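Local coordinates for protein inositol 2-dehydrogenase (Sinorhizobium meliloti, PDB 4HKT) that catalyses the NAD-dependent oxidation of myo-inositol to scyllo-inosose (2-keto-myo-inositol), the first step of myo-inositol breakdown, at residues G167-M172 against A317-V322; A193-L198 against D210-I215; K94-D99 against L117-N122; S155-D160 against N228-T233. All blocks are in the same frame, centred on the assembly; numbering follows the deposited sequence.

Asp171 of interaction 1 joins the C-terminal domain, home to three of the contacts, to the Rossmann domain of interaction 3. Its OD2 makes a salt bridge to Arg230 NH2 of interaction 4 (3.0 Å), its OD1 one to Lys94 NZ of interaction 3 (3.4 Å), and Lys94 NZ also hydrogen-bonds Asp171 O. A 1,2-ethanediol, probably from the crystallisation liquor, may mark a polar pocket lined by Asp171, Asp153 and Arg230, near Lys94. Interactions 1 and 2, with centres 9 Å apart, stack helices on a sheet: Phe169 CZ meets Val212 CG1 at 3.6 Å. Strands 211-218 and 223-229 pair to connect interactions 2 and 4; interactions 2 and 3 have nearest atoms about 13 Å apart.

Interaction 1: G167-M172 against A317-V322; sequences GIFRDM and AAVRSV. With EDO (1,2-ethanediol), chain X.
Ala318 CB sits over one face of the Phe169 ring, 3.8 Å from its centroid and 15° off the normal, in a CH-pi contact. A lone methyl suits this place because it reaches the ring face while the CA atoms of Phe169 and Ala318 stay only 6.9 Å apart. Apolar contacts continue along the ring: Val319 CG2 touches Phe169 CD2 at 3.9 Å, and Val322 CG2 meets Phe169 CE2 at the same distance, both approaching obliquely. An alanine in place of Phe169 would probably leave the methyls of Ala318 and Val322 facing a gap between the helices.

Of the charged side chains, Arg170 makes the contact: extended from CG to NE, it lays one face of its guanidinium on Val319 CG2, which stands 3.6 Å above the plane, while NE pairs with Asp316 and NH1 bonds to Gly166 O. Across the helix, Asp171 OD2 bonds ethanediol O1 at a suspiciously short and doubtful 2.5 Å and pairs with Arg230, while OD1 bonds Tyr161. Gly167, the N-cap residue, adopts a phi of 93°, where a side chain would collide with the preceding carbonyl.

The segment axes run at 154°, nearly antiparallel, and approach to 9.9 Å. With Phe169 also resting on Val212 and Val214, and Ala318 on Val191, this is the helix layer packed on the mixed sheet of the alpha/beta C-terminal domain of the Gfo/Idh/MocA family.

Interaction 2: A193-L198 against D210-I215; sequences ATAAVL and DSVSVI
Asp210 closes the end of the strand pair by reaching back to Leu198. From its CB, the carboxylate carbon CG turns between the backbone N and the carbonyl carbon (chi1 65°), the more crowded of the staggered positions, and comes to 3.8 Å from Val197 CA. OD1 accepts two bonds: Leu198 N arrives on the syn side at 2.9 Å, nearly straight at 172°, and Ser211 OG donates from the anti side at 2.7 Å. OD2 brushes Val197 CG1 at 3.7 Å and takes the amides of Ile199 and Asp200, so one short carboxylate collects the N-H groups of the turning chain, a task suited to aspartate.

Along the strands, Thr194 N bonds to Ser213 O at 2.9 Å. In return, Ser213 N bonds to Thr194 O at 3.1 Å. Thr194 and Ser213 also present hydroxyls to Gln223 of the second subunit. On the other face, Ala195 CB packs on Val212 CG1 at 3.6 Å, small and branched side chains fitting beneath the covering helices.

Ala196 O receives both Asp210 N and Ser211 N; two residues opposite one make a classic beta bulge, ending an antiparallel strand pair in the sheet of the C-terminal domain.

Interaction 3: K94-D99 against L117-N122; sequences KPIDLD and LMVGFN. With EDO (1,2-ethanediol), chain C.
A cis peptide bond joins Lys94, which touches Gly120 and Phe121, to Pro95, and the amide of Lys94 is buried here with no partner in the model. That Lys94 N lies 4.2 Å from Gly120 N. Gly120 lets the backbones come this close; a CB there would point toward the lysine segment, about 3.7 Å from Lys94 N. Gly120 is also the centre of an inverse gamma turn, closed by Phe121 N bonding to Val119 O at 3.0 Å.

Lys94 CB comes to 4.5 Å from Phe121 CE1, approaching the ring obliquely, while the rest of its chain leads away to put NZ on Asp171 O. Lys94-Pro95 probably belongs to the Glu-Lys-Pro motif of this family, whose lysine faces the active site. The apolar part of the contact is carried by Ile96: CG1 lies beside the backbone N (chi1 -70°), and CD1 beyond it reaches Val119 CG1 at 3.9 Å, the two side chains crossing at about a right angle. Leu117 CD2 is a looser neighbour of the same methyl. Further on, Asp97 OD2 accepts from Asp99 N at 2.9 Å in an Asx turn, and ethanediol O1 donates to Leu98 O.

Strands 89-93 and 117-120 are parallel neighbours in the Rossmann sheet, linked by helix 100-112 in a beta-alpha-beta crossover; Ile96 fills the wedge between that helix, at Val103 and Cys106, and the outermost strand of this sheet.

Interaction 4: S155-D160 against N228-T233; sequences SAPPVD and NSRRAT
The two segments run close at Ser155 and Arg231, whose CA atoms are 4.1 Å apart, and Arg230 O stands over the carbonyl carbon, Ser155 C, at 3.0 Å, a contact that is probably mildly attractive electrostatically.

Arg230 buries more area here than any other residue. Its CG lies beside the backbone N, and a bend at chi2 (-58°) turns CD, bringing the chain beneath the proline. Pro157 CD then sits 3.6 Å above one face of the guanidinium, 3.8 Å from Arg230 CZ, the two side chains crossing at about a right angle. A proline ring suits the flat cation, covering its face without competing for the N-H groups in its plane. Nearer the backbone, Ala156 CB meets Arg230 CB at 4.0 Å. One water donates to Ser155 O at 2.8 Å and weakly accepts from Arg230 NH1.

The same guanidinium makes salt bridges through NH2 to Asp171 and NH1 to Asp153. A leucine in place of Arg230 would probably leave these two carboxylates without their shared positive partner and Pro157 without the flat group it covers. In the conformer given, Arg231 reaches Glu145 of the second subunit. Adjacent arginines thus appear to serve different ends: one probably balances the charge of two acids of its own chain under an apolar lid, while the other, at least in this conformer, pairs across the subunit interface.

Interaction 1: G167-M172 against A317-V322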
loop_
_atom_site.group_PDB
_atom_site.type_symbol
_atom_site.label_atom_id
_atom_site.label_comp_id
_atom_site.label_asym_id
_atom_site.label_seq_id
_atom_site.Cartn_x
_atom_site.Cartn_y
_atom_site.Cartn_z
ATOM N N GLY B 167 -0.620 -23.467 27.950
ATOM C CA GLY B 167 0.374 -22.426 27.762
ATOM C C GLY B 167 0.412 -21.930 26.338
ATOM O O GLY B 167 -0.205 -22.523 25.441
ATOM N N ILE B 168 1.089 -20.794 26.155
ATOM C CA ILE B 168 0.988 -20.045 24.920
ATOM C C ILE B 168 1.383 -20.886 23.698
ATOM O O ILE B 168 0.746 -20.783 22.627
ATOM C CB ILE B 168 1.818 -18.742 24.986
ATOM C CG1 ILE B 168 1.580 -17.884 23.755
ATOM C CG2 ILE B 168 3.324 -19.047 25.074
ATOM C CD1 ILE B 168 2.111 -16.487 23.930
ATOM N N PHE B 169 2.364 -21.772 23.851
ATOM C CA PHE B 169 2.812 -22.571 22.689
ATOM C C PHE B 169 1.753 -23.554 22.247
ATOM O O PHE B 169 1.525 -23.727 21.058
ATOM C CB PHE B 169 4.103 -23.284 23.001
ATOM C CG PHE B 169 5.284 -22.343 23.171
ATOM C CD1 PHE B 169 5.713 -21.557 22.103
ATOM C CD2 PHE B 169 5.971 -22.269 24.373
ATOM C CE1 PHE B 169 6.796 -20.713 22.235
ATOM C CE2 PHE B 169 7.053 -21.412 24.517
ATOM C CZ PHE B 169 7.472 -20.635 23.439
ATOM N N ARG B 170 1.097 -24.189 23.221
ATOM C CA ARG B 170 0.023 -25.144 22.941
ATOM C C ARG B 170 -1.281 -24.473 22.542
ATOM O O ARG B 170 -2.060 -25.043 21.790
ATOM C CB ARG B 170 -0.179 -26.096 24.120
ATOM C CG ARG B 170 1.083 -26.862 24.471
ATOM C CD ARG B 170 0.833 -28.039 25.413
ATOM N NE ARG B 170 2.059 -28.749 25.796
ATOM C CZ ARG B 170 2.863 -28.429 26.801
ATOM N NH1 ARG B 170 2.602 -27.384 27.562
ATOM N NH2 ARG B 170 3.959 -29.172 27.039
ATOM N N ASP B 171 -1.509 -23.259 23.024
ATOM C CA ASP B 171 -2.806 -22.608 22.860
ATOM C C ASP B 171 -2.848 -21.642 21.693
ATOM O O ASP B 171 -3.888 -21.550 21.013
ATOM C CB ASP B 171 -3.244 -21.874 24.121
ATOM C CG ASP B 171 -4.621 -21.217 23.971
ATOM O OD1 ASP B 171 -5.604 -21.971 23.926
ATOM O OD2 ASP B 171 -4.733 -19.968 23.906
HETATM N N MSE B 172 -1.760 -20.897 21.472
HETATM C CA MSE B 172 -1.734 -19.860 20.438
HETATM C C MSE B 172 -0.809 -20.266 19.311
HETATM O O MSE B 172 -1.216 -20.359 18.151
HETATM C CB MSE B 172 -1.228 -18.572 21.066
HETATM C CG MSE B 172 -1.157 -17.439 20.054
HETATM SE SE MSE B 172 -0.522 -15.779 20.893
HETATM C CE MSE B 172 -0.577 -14.822 19.194
ATOM N N ALA B 317 8.053 -29.384 21.980
ATOM C CA ALA B 317 9.444 -29.094 21.738
ATOM C C ALA B 317 9.766 -27.639 22.037
ATOM O O ALA B 317 10.802 -27.379 22.631
ATOM C CB ALA B 317 9.867 -29.477 20.312
ATOM N N ALA B 318 8.897 -26.692 21.641
ATOM C CA ALA B 318 9.120 -25.290 22.015
ATOM C C ALA B 318 9.196 -25.042 23.519
ATOM O O ALA B 318 10.027 -24.271 23.952
ATOM C CB ALA B 318 8.097 -24.331 21.376
ATOM N N VAL B 319 8.335 -25.688 24.292
ATOM C CA VAL B 319 8.308 -25.554 25.741
ATOM C C VAL B 319 9.647 -26.019 26.340
ATOM O O VAL B 319 10.223 -25.306 27.164
ATOM C CB VAL B 319 7.126 -26.372 26.337
ATOM C CG1 VAL B 319 7.101 -26.363 27.859
ATOM C CG2 VAL B 319 5.750 -25.841 25.856
ATOM N N ARG B 320 10.114 -27.193 25.919
ATOM C CA ARG B 320 11.415 -27.754 26.345
ATOM C C ARG B 320 12.565 -26.877 25.936
ATOM O O ARG B 320 13.480 -26.656 26.725
ATOM C CB ARG B 320 11.649 -29.162 25.781
ATOM C CG ARG B 320 10.822 -30.287 26.397
ATOM C CD ARG B 320 11.302 -31.658 25.906
ATOM N NE ARG B 320 12.745 -31.855 26.138
ATOM C CZ ARG B 320 13.531 -32.731 25.511
ATOM N NH1 ARG B 320 13.086 -33.521 24.535
ATOM N NH2 ARG B 320 14.810 -32.786 25.839
ATOM N N SER B 321 12.510 -26.330 24.728
ATOM C CA SER B 321 13.574 -25.488 24.238
ATOM C C SER B 321 13.754 -24.237 25.137
ATOM O O SER B 321 14.893 -23.875 25.488
ATOM C CB SER B 321 13.292 -25.010 22.826
ATOM O OG SER B 321 14.334 -24.140 22.422
ATOM N N VAL B 322 12.638 -23.603 25.516
ATOM C CA VAL B 322 12.719 -22.454 26.369
ATOM C C VAL B 322 13.307 -22.871 27.717
ATOM O O VAL B 322 14.199 -22.203 28.219
ATOM C CB VAL B 322 11.379 -21.784 26.610
ATOM C CG1 VAL B 322 11.544 -20.703 27.672
ATOM C CG2 VAL B 322 10.823 -21.148 25.339
HETATM C C1 EDO X . -6.476 -17.877 22.108
HETATM O O1 EDO X . -6.751 -18.729 23.220
HETATM C C2 EDO X . -5.437 -18.480 21.156
HETATM O O2 EDO X . -4.816 -17.430 20.411
#

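Interaction 2: A193-L198 against D210-I215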
loop_
_atom_site.group_PDB
_atom_site.type_symbol
_atom_site.label_atom_id
_atom_site.label_comp_id
_atom_site.label_asym_id
_atom_site.label_seq_id
_atom_site.Cartn_x
_atom_site.Cartn_y
_atom_site.Cartn_z
ATOM N N ALA B 193 13.400 -21.837 20.738
ATOM C CA ALA B 193 12.409 -20.847 21.147
ATOM C C ALA B 193 12.858 -20.009 22.318
ATOM O O ALA B 193 13.702 -20.424 23.115
ATOM C CB ALA B 193 11.127 -21.536 21.545
ATOM N N THR B 194 12.311 -18.808 22.378
ATOM C CA THR B 194 12.514 -17.941 23.529
ATOM C C THR B 194 11.153 -17.457 23.978
ATOM O O THR B 194 10.206 -17.430 23.197
ATOM C CB THR B 194 13.378 -16.733 23.186
ATOM O OG1 THR B 194 12.789 -16.038 22.093
ATOM C CG2 THR B 194 14.818 -17.167 22.822
ATOM N N ALA B 195 11.079 -17.004 25.221
ATOM C CA ALA B 195 9.801 -16.556 25.791
ATOM C C ALA B 195 10.014 -15.566 26.931
ATOM O O ALA B 195 11.074 -15.526 27.554
ATOM C CB ALA B 195 9.013 -17.747 26.312
ATOM N N ALA B 196 8.992 -14.771 27.179
ATOM C CA ALA B 196 8.987 -13.856 28.294
ATOM C C ALA B 196 7.518 -13.461 28.636
ATOM O O ALA B 196 6.562 -13.742 27.888
ATOM C CB ALA B 196 9.772 -12.604 27.952
ATOM N N VAL B 197 7.431 -12.751 29.749
ATOM C CA VAL B 197 6.234 -12.089 30.230
ATOM C C VAL B 197 6.508 -10.611 30.157
ATOM O O VAL B 197 7.190 -10.058 31.010
ATOM C CB VAL B 197 5.969 -12.512 31.681
ATOM C CG1 VAL B 197 4.715 -11.838 32.247
ATOM C CG2 VAL B 197 5.825 -14.019 31.720
ATOM N N LEU B 198 5.998 -9.980 29.110
ATOM C CA LEU B 198 6.196 -8.576 28.865
ATOM C C LEU B 198 4.885 -7.790 29.026
ATOM O O LEU B 198 4.914 -6.562 29.081
ATOM C CB LEU B 198 6.681 -8.358 27.426
ATOM C CG LEU B 198 7.988 -9.082 27.106
ATOM C CD1 LEU B 198 8.444 -8.873 25.697
ATOM C CD2 LEU B 198 9.076 -8.594 28.027
ATOM N N ASP B 210 3.786 -14.618 27.596
ATOM C CA ASP B 210 2.914 -13.846 26.700
ATOM C C ASP B 210 3.537 -13.303 25.419
ATOM O O ASP B 210 2.831 -12.721 24.586
ATOM C CB ASP B 210 2.217 -12.723 27.481
ATOM C CG ASP B 210 3.193 -11.670 28.012
ATOM O OD1 ASP B 210 4.223 -11.344 27.329
ATOM O OD2 ASP B 210 2.909 -11.157 29.139
ATOM N N SER B 211 4.842 -13.489 25.258
ATOM C CA SER B 211 5.603 -12.979 24.129
ATOM C C SER B 211 6.694 -14.007 23.797
ATOM O O SER B 211 7.569 -14.297 24.637
ATOM C CB SER B 211 6.263 -11.655 24.496
ATOM O OG SER B 211 5.297 -10.715 24.937
ATOM N N VAL B 212 6.624 -14.599 22.585
ATOM C CA VAL B 212 7.477 -15.737 22.254
ATOM C C VAL B 212 7.961 -15.625 20.813
ATOM O O VAL B 212 7.278 -15.059 19.944
ATOM C CB VAL B 212 6.790 -17.112 22.472
ATOM C CG1 VAL B 212 6.342 -17.288 23.905
ATOM C CG2 VAL B 212 5.585 -17.307 21.579
ATOM N N SER B 213 9.116 -16.218 20.575
ATOM C CA SER B 213 9.771 -16.239 19.287
ATOM C C SER B 213 10.265 -17.679 19.086
ATOM O O SER B 213 10.793 -18.303 20.017
ATOM C CB SER B 213 10.960 -15.317 19.278
ATOM O OG SER B 213 10.650 -13.994 19.617
ATOM N N VAL B 214 10.059 -18.219 17.884
ATOM C CA VAL B 214 10.440 -19.612 17.590
ATOM C C VAL B 214 11.128 -19.699 16.226
ATOM O O VAL B 214 10.771 -18.985 15.343
ATOM C CB VAL B 214 9.233 -20.539 17.578
ATOM C CG1 VAL B 214 9.692 -21.984 17.466
ATOM C CG2 VAL B 214 8.401 -20.399 18.836
ATOM N N ILE B 215 12.150 -20.527 16.108
ATOM C CA ILE B 215 12.722 -20.909 14.833
ATOM C C ILE B 215 12.594 -22.425 14.668
ATOM O O ILE B 215 13.047 -23.194 15.533
ATOM C CB ILE B 215 14.220 -20.574 14.699
ATOM C CG1 ILE B 215 14.516 -19.122 14.989
ATOM C CG2 ILE B 215 14.694 -20.938 13.287
ATOM C CD1 ILE B 215 16.007 -18.880 15.280
#

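Interaction 3: K94-D99 against L117-N122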
loop_
_atom_site.group_PDB
_atom_site.type_symbol
_atom_site.label_atom_id
_atom_site.label_comp_id
_atom_site.label_asym_id
_atom_site.label_seq_id
_atom_site.Cartn_x
_atom_site.Cartn_y
_atom_site.Cartn_z
ATOM N N LYS B 94 -9.237 -27.315 17.721
ATOM C CA LYS B 94 -7.961 -27.584 18.340
ATOM C C LYS B 94 -8.149 -27.528 19.842
ATOM O O LYS B 94 -9.008 -26.798 20.322
ATOM C CB LYS B 94 -6.922 -26.550 17.925
ATOM C CG LYS B 94 -7.095 -25.243 18.655
ATOM C CD LYS B 94 -5.856 -24.407 18.610
ATOM C CE LYS B 94 -6.099 -23.108 19.327
ATOM N NZ LYS B 94 -5.972 -23.305 20.782
ATOM N N PRO B 95 -7.362 -28.305 20.591
ATOM C CA PRO B 95 -6.489 -29.388 20.161
ATOM C C PRO B 95 -7.271 -30.705 20.262
ATOM O O PRO B 95 -8.416 -30.719 20.704
ATOM C CB PRO B 95 -5.388 -29.380 21.222
ATOM C CG PRO B 95 -6.099 -28.986 22.457
ATOM C CD PRO B 95 -7.205 -28.046 22.035
ATOM N N ILE B 96 -6.652 -31.796 19.857
ATOM C CA ILE B 96 -7.198 -33.112 20.134
ATOM C C ILE B 96 -7.085 -33.347 21.627
ATOM O O ILE B 96 -8.030 -33.803 22.289
ATOM C CB ILE B 96 -6.459 -34.185 19.351
ATOM C CG1 ILE B 96 -6.814 -34.044 17.856
ATOM C CG2 ILE B 96 -6.895 -35.565 19.818
ATOM C CD1 ILE B 96 -5.909 -34.795 16.934
ATOM N N ASP B 97 -5.902 -33.040 22.153
ATOM C CA ASP B 97 -5.643 -33.071 23.595
ATOM C C ASP B 97 -4.359 -32.314 23.828
ATOM O O ASP B 97 -3.582 -32.113 22.905
ATOM C CB ASP B 97 -5.513 -34.499 24.130
ATOM C CG ASP B 97 -5.595 -34.560 25.654
ATOM O OD1 ASP B 97 -6.709 -34.434 26.176
ATOM O OD2 ASP B 97 -4.539 -34.736 26.313
ATOM N N LEU B 98 -4.121 -31.865 25.050
ATOM C CA LEU B 98 -2.840 -31.244 25.344
ATOM C C LEU B 98 -1.715 -32.240 25.548
ATOM O O LEU B 98 -0.545 -31.841 25.581
ATOM C CB LEU B 98 -2.959 -30.282 26.535
ATOM C CG LEU B 98 -3.921 -29.142 26.236
ATOM C CD1 LEU B 98 -4.191 -28.301 27.478
ATOM C CD2 LEU B 98 -3.426 -28.257 25.115
ATOM N N ASP B 99 -2.029 -33.524 25.672
ATOM C CA ASP B 99 -1.037 -34.541 25.962
ATOM C C ASP B 99 -0.834 -35.439 24.750
ATOM O O ASP B 99 -1.759 -36.095 24.315
ATOM C CB ASP B 99 -1.500 -35.402 27.156
ATOM C CG ASP B 99 -0.509 -36.495 27.514
ATOM O OD1 ASP B 99 0.114 -36.387 28.565
ATOM O OD2 ASP B 99 -0.343 -37.463 26.770
ATOM N N LEU B 117 -11.933 -37.566 10.582
ATOM C CA LEU B 117 -11.640 -36.515 11.557
ATOM C C LEU B 117 -10.850 -35.403 10.870
ATOM O O LEU B 117 -9.776 -35.640 10.320
ATOM C CB LEU B 117 -10.801 -37.094 12.731
ATOM C CG LEU B 117 -10.114 -36.098 13.681
ATOM C CD1 LEU B 117 -11.184 -35.402 14.476
ATOM C CD2 LEU B 117 -9.112 -36.740 14.644
HETATM N N MSE B 118 -11.380 -34.205 10.946
HETATM C CA MSE B 118 -10.670 -33.016 10.566
HETATM C C MSE B 118 -10.509 -32.226 11.825
HETATM O O MSE B 118 -11.444 -32.133 12.637
HETATM C CB MSE B 118 -11.529 -32.204 9.596
HETATM C CG MSE B 118 -10.824 -30.929 9.184
HETATM SE SE MSE B 118 -11.902 -29.949 7.845
HETATM C CE MSE B 118 -11.591 -31.112 6.323
ATOM N N VAL B 119 -9.332 -31.611 11.996
ATOM C CA VAL B 119 -9.094 -30.784 13.158
ATOM C C VAL B 119 -9.196 -29.342 12.733
ATOM O O VAL B 119 -8.981 -29.014 11.585
ATOM C CB VAL B 119 -7.713 -31.094 13.842
ATOM C CG1 VAL B 119 -7.618 -32.557 14.233
ATOM C CG2 VAL B 119 -6.543 -30.732 12.954
ATOM N N GLY B 120 -9.481 -28.466 13.660
ATOM C CA GLY B 120 -9.750 -27.091 13.325
ATOM C C GLY B 120 -8.522 -26.193 13.161
ATOM O O GLY B 120 -8.251 -25.349 14.011
ATOM N N PHE B 121 -7.758 -26.372 12.090
ATOM C CA PHE B 121 -6.724 -25.380 11.797
ATOM C C PHE B 121 -7.298 -24.572 10.642
ATOM O O PHE B 121 -6.973 -24.798 9.490
ATOM C CB PHE B 121 -5.404 -26.019 11.437
ATOM C CG PHE B 121 -4.681 -26.646 12.609
ATOM C CD1 PHE B 121 -4.435 -25.930 13.740
ATOM C CD2 PHE B 121 -4.141 -27.903 12.504
ATOM C CE1 PHE B 121 -3.745 -26.492 14.796
ATOM C CE2 PHE B 121 -3.429 -28.473 13.534
ATOM C CZ PHE B 121 -3.243 -27.773 14.698
ATOM N N ASN B 122 -8.171 -23.650 10.982
ATOM C CA ASN B 122 -8.974 -22.926 9.985
ATOM C C ASN B 122 -8.152 -22.042 9.070
ATOM O O ASN B 122 -8.576 -21.718 7.932
ATOM C CB ASN B 122 -10.012 -22.072 10.691
ATOM C CG ASN B 122 -9.397 -21.205 11.766
ATOM O OD1 ASN B 122 -9.014 -21.693 12.813
ATOM N ND2 ASN B 122 -9.263 -19.928 11.492
HETATM C C1 EDO C . 0.424 -30.139 28.024
HETATM O O1 EDO C . 0.268 -31.522 28.291
HETATM C C2 EDO C . -0.527 -29.281 28.857
HETATM O O2 EDO C . 0.215 -28.595 29.860
#

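Interaction 4: S155-D160 against N228-T233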
loop_
_atom_site.group_PDB
_atom_site.type_symbol
_atom_site.label_atom_id
_atom_site.label_comp_id
_atom_site.label_asym_id
_atom_site.label_seq_id
_atom_site.Cartn_x
_atom_site.Cartn_y
_atom_site.Cartn_z
ATOM N N SER B 155 -5.793 -9.186 22.594
ATOM C CA SER B 155 -5.523 -9.080 24.017
ATOM C C SER B 155 -5.469 -10.477 24.544
ATOM O O SER B 155 -5.847 -11.412 23.840
ATOM C CB SER B 155 -6.670 -8.302 24.703
ATOM O OG SER B 155 -7.862 -9.002 24.451
ATOM N N ALA B 156 -4.976 -10.634 25.770
ATOM C CA ALA B 156 -4.712 -11.959 26.341
ATOM C C ALA B 156 -5.973 -12.554 26.950
ATOM O O ALA B 156 -6.810 -11.824 27.427
ATOM C CB ALA B 156 -3.670 -11.857 27.438
ATOM N N PRO B 157 -6.065 -13.885 26.990
ATOM C CA PRO B 157 -7.177 -14.476 27.683
ATOM C C PRO B 157 -6.996 -14.336 29.200
ATOM O O PRO B 157 -5.918 -13.982 29.663
ATOM C CB PRO B 157 -7.141 -15.929 27.234
ATOM C CG PRO B 157 -5.708 -16.198 26.913
ATOM C CD PRO B 157 -5.086 -14.890 26.521
ATOM N N PRO B 158 -8.084 -14.564 29.959
ATOM C CA PRO B 158 -8.029 -14.430 31.415
ATOM C C PRO B 158 -7.257 -15.568 32.058
ATOM O O PRO B 158 -7.089 -16.646 31.467
ATOM C CB PRO B 158 -9.516 -14.434 31.819
ATOM C CG PRO B 158 -10.240 -15.154 30.709
ATOM C CD PRO B 158 -9.445 -14.875 29.461
ATOM N N VAL B 159 -6.824 -15.359 33.293
ATOM C CA VAL B 159 -6.034 -16.365 33.998
ATOM C C VAL B 159 -6.677 -17.750 34.110
ATOM O O VAL B 159 -5.983 -18.768 33.974
ATOM C CB VAL B 159 -5.590 -15.814 35.379
ATOM C CG1 VAL B 159 -5.101 -16.934 36.284
ATOM C CG2 VAL B 159 -4.514 -14.742 35.168
ATOM N N ASP B 160 -7.994 -17.824 34.377
ATOM C CA ASP B 160 -8.654 -19.142 34.520
ATOM C C ASP B 160 -8.534 -19.956 33.192
ATOM O O ASP B 160 -8.281 -21.171 33.195
ATOM C CB ASP B 160 -10.126 -19.003 34.968
ATOM C CG ASP B 160 -10.958 -18.114 34.039
ATOM O OD1 ASP B 160 -10.406 -17.574 33.062
ATOM O OD2 ASP B 160 -12.167 -17.912 34.300
ATOM N N ASN B 228 5.017 -14.357 18.232
ATOM C CA ASN B 228 3.664 -14.289 18.813
ATOM C C ASN B 228 3.680 -13.286 19.937
ATOM O O ASN B 228 4.598 -13.307 20.751
ATOM C CB ASN B 228 3.269 -15.585 19.492
ATOM C CG ASN B 228 2.813 -16.696 18.576
ATOM O OD1 ASN B 228 2.464 -17.767 19.095
ATOM N ND2 ASN B 228 2.747 -16.488 17.277
ATOM N N SER B 229 2.614 -12.486 20.034
ATOM C CA SER B 229 2.348 -11.627 21.175
ATOM C C SER B 229 0.863 -11.751 21.550
ATOM O O SER B 229 -0.028 -11.809 20.689
ATOM C CB SER B 229 2.667 -10.158 20.892
ATOM O OG SER B 229 2.272 -9.326 22.020
ATOM N N ARG B 230 0.613 -11.826 22.840
ATOM C CA ARG B 230 -0.749 -11.895 23.302
ATOM C C ARG B 230 -1.572 -10.606 23.135
ATOM O O ARG B 230 -2.779 -10.658 23.337
ATOM C CB ARG B 230 -0.788 -12.318 24.770
ATOM C CG ARG B 230 -0.668 -13.815 25.019
ATOM C CD ARG B 230 -1.756 -14.612 24.325
ATOM N NE ARG B 230 -1.860 -15.957 24.846
ATOM C CZ ARG B 230 -2.699 -16.877 24.405
ATOM N NH1 ARG B 230 -3.545 -16.588 23.428
ATOM N NH2 ARG B 230 -2.700 -18.093 24.945
ATOM N N ARG B 231 -0.957 -9.463 22.831
ATOM C CA ARG B 231 -1.668 -8.178 22.844
ATOM C C ARG B 231 -1.127 -7.228 21.796
ATOM O O ARG B 231 0.092 -6.927 21.770
ATOM C CB ARG B 231 -1.547 -7.482 24.213
ATOM C CG ARG B 231 -2.335 -6.166 24.321
ATOM C CD ARG B 231 -1.513 -4.882 24.183
ATOM N NE ARG B 231 -0.534 -4.702 25.283
ATOM C CZ ARG B 231 0.774 -4.945 25.153
ATOM N NH1 ARG B 231 1.249 -5.361 23.962
ATOM N NH2 ARG B 231 1.619 -4.776 26.180
ATOM N N ALA B 232 -2.037 -6.743 20.933
ATOM C CA ALA B 232 -1.747 -5.716 19.933
ATOM C C ALA B 232 -2.920 -4.735 19.922
ATOM O O ALA B 232 -4.048 -5.150 19.648
ATOM C CB ALA B 232 -1.608 -6.347 18.574
ATOM N N THR B 233 -2.656 -3.464 20.174
ATOM C CA THR B 233 -3.722 -2.446 20.216
ATOM C C THR B 233 -4.425 -2.279 18.870
ATOM O O THR B 233 -5.603 -1.927 18.826
ATOM C CB THR B 233 -3.217 -1.074 20.671
ATOM O OG1 THR B 233 -2.150 -0.602 19.820
ATOM C CG2 THR B 233 -2.773 -1.149 22.066
HETATM O O HOH W 1 -5.697 -14.091 23.160
#